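PDB 3IP1: alcohol dehydrogenase, zinc-containing from Thermotoga maritima, which catalyses the NAD(+)-dependent oxidation of scyllo-inosose to 3-dehydro-scyllo-inosose, probably as a step in myo-inositol degradation. Local coordinates for residues F270-L275 with E302-A307. Residues are numbered along the deposited sequence; the frame is centred on the assembly and turned at random.
Sequences FVEAVL and EVIWRA
Two neighbouring helices of the Rossmann-type NAD-binding domain pack here against one face of its parallel sheet. Both segments are alpha-helical, as the i+4 backbone bonds attest (Leu-275 N to Val-271 O, 3.0 Å; Ala-307 N to Val-303 O, 2.8 Å), until Ala-307 leaves helical geometry with psi 150°. Their axes approach to 9.8 Å and cross at -43°; Val-271 and Val-303 set the register, with CA atoms 5.8 Å apart.

The apolar evidence centres on Val-303 (chi1 t), a knob in the hole formed by Phe-270, Val-271, Val-274 and Leu-275. Its CG1 lies 3.7 Å from Val-274 CG1, and its CG2 4.2 Å from both Phe-270 CE2 and Val-271 CG1. Leu-275 (mt) extends this packing, its CD2 reaching Ala-307 CB at 4.3 Å. Beneath, Phe-270 and Val-274 rest on Val-218 of strand 216-220, and Val-303 on Phe-286 of strand 285-288, tying the helix pair to adjacent central strands.

The polar contacts form a salt-bridge network at the exposed margin. Arg-306 NH1 donates to Glu-302 OE2 within its own helix (2.9 Å, 160°) and to Glu-272 OE2 across the interface (2.9 Å, 170°); a weak bond joins Arg-306 NH2 to Glu-272 OE1 (3.4 Å). With Glu-272 OE2 at the guanidinium edge, one guanidinium face receives Leu-275 CD1, 3.6 Å from Arg-306 CZ.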
# COMPACT_ATOMS: atom_id res chain seq x y z
N PHE A 270 24.69 -21.69 5.19
CA PHE A 270 23.84 -20.49 5.08
C PHE A 270 22.47 -20.64 5.76
O PHE A 270 22.11 -19.84 6.60
CB PHE A 270 23.67 -20.07 3.61
CG PHE A 270 22.69 -18.94 3.40
CD1 PHE A 270 23.11 -17.61 3.45
CD2 PHE A 270 21.37 -19.20 3.10
CE1 PHE A 270 22.20 -16.55 3.23
CE2 PHE A 270 20.46 -18.17 2.88
CZ PHE A 270 20.87 -16.84 2.95
N VAL A 271 21.74 -21.69 5.38
CA VAL A 271 20.39 -21.92 5.91
C VAL A 271 20.34 -21.99 7.44
O VAL A 271 19.57 -21.26 8.07
CB VAL A 271 19.74 -23.17 5.28
CG1 VAL A 271 18.45 -23.55 6.03
CG2 VAL A 271 19.45 -22.93 3.79
N GLU A 272 21.16 -22.84 8.04
CA GLU A 272 21.15 -23.03 9.50
C GLU A 272 21.60 -21.77 10.23
O GLU A 272 21.08 -21.46 11.31
CB GLU A 272 22.04 -24.20 9.94
CG GLU A 272 21.75 -25.53 9.25
CD GLU A 272 20.36 -26.07 9.50
OE1 GLU A 272 19.77 -25.80 10.58
OE2 GLU A 272 19.84 -26.79 8.63
N ALA A 273 22.56 -21.07 9.64
CA ALA A 273 23.11 -19.86 10.25
C ALA A 273 22.05 -18.77 10.27
O ALA A 273 21.85 -18.13 11.30
CB ALA A 273 24.37 -19.38 9.51
N VAL A 274 21.36 -18.58 9.14
CA VAL A 274 20.26 -17.60 9.08
C VAL A 274 19.16 -17.96 10.09
O VAL A 274 18.70 -17.09 10.83
CB VAL A 274 19.68 -17.46 7.65
CG1 VAL A 274 18.30 -16.73 7.67
CG2 VAL A 274 20.66 -16.73 6.73
N LEU A 275 18.75 -19.23 10.11
CA LEU A 275 17.73 -19.69 11.05
C LEU A 275 18.14 -19.55 12.51
O LEU A 275 17.31 -19.24 13.37
CB LEU A 275 17.24 -21.11 10.73
CG LEU A 275 16.40 -21.18 9.45
CD1 LEU A 275 16.19 -22.62 8.99
CD2 LEU A 275 15.05 -20.45 9.58
N GLU A 302 14.69 -22.42 1.23
CA GLU A 302 14.68 -23.30 2.38
C GLU A 302 14.48 -22.50 3.67
O GLU A 302 13.75 -22.93 4.57
CB GLU A 302 15.93 -24.19 2.46
CG GLU A 302 15.70 -25.34 3.45
CD GLU A 302 16.97 -26.11 3.84
OE1 GLU A 302 17.91 -26.19 3.02
OE2 GLU A 302 17.01 -26.65 4.97
N VAL A 303 15.15 -21.34 3.77
CA VAL A 303 14.92 -20.45 4.89
C VAL A 303 13.45 -19.98 4.93
O VAL A 303 12.81 -20.04 5.99
CB VAL A 303 15.85 -19.22 4.87
CG1 VAL A 303 15.36 -18.20 5.89
CG2 VAL A 303 17.30 -19.64 5.18
N ILE A 304 12.92 -19.53 3.80
CA ILE A 304 11.56 -19.02 3.76
C ILE A 304 10.62 -20.13 4.25
O ILE A 304 9.77 -19.89 5.11
CB ILE A 304 11.16 -18.51 2.34
CG1 ILE A 304 11.90 -17.21 2.00
CG2 ILE A 304 9.66 -18.27 2.29
CD1 ILE A 304 11.71 -16.72 0.50
N TRP A 305 10.82 -21.33 3.72
CA TRP A 305 10.00 -22.49 4.06
C TRP A 305 10.04 -22.81 5.55
O TRP A 305 9.01 -22.91 6.19
CB TRP A 305 10.45 -23.71 3.26
CG TRP A 305 9.58 -24.92 3.49
CD1 TRP A 305 9.86 -26.00 4.29
CD2 TRP A 305 8.29 -25.16 2.93
NE1 TRP A 305 8.82 -26.90 4.25
CE2 TRP A 305 7.85 -26.42 3.42
CE3 TRP A 305 7.46 -24.45 2.05
CZ2 TRP A 305 6.61 -26.98 3.05
CZ3 TRP A 305 6.24 -25.00 1.68
CH2 TRP A 305 5.82 -26.25 2.19
N ARG A 306 11.24 -22.93 6.10
CA ARG A 306 11.42 -23.37 7.49
C ARG A 306 11.18 -22.28 8.55
O ARG A 306 10.88 -22.61 9.70
CB ARG A 306 12.82 -23.97 7.66
CG ARG A 306 12.99 -25.33 6.94
CD ARG A 306 14.42 -25.84 7.03
NE ARG A 306 14.86 -25.92 8.43
CZ ARG A 306 16.10 -26.21 8.81
NH1 ARG A 306 17.04 -26.44 7.91
NH2 ARG A 306 16.40 -26.26 10.11
N ALA A 307 11.34 -21.01 8.16
CA ALA A 307 11.07 -19.86 9.04
C ALA A 307 9.62 -19.78 9.52
O ALA A 307 8.69 -20.18 8.83
CB ALA A 307 11.44 -18.55 8.34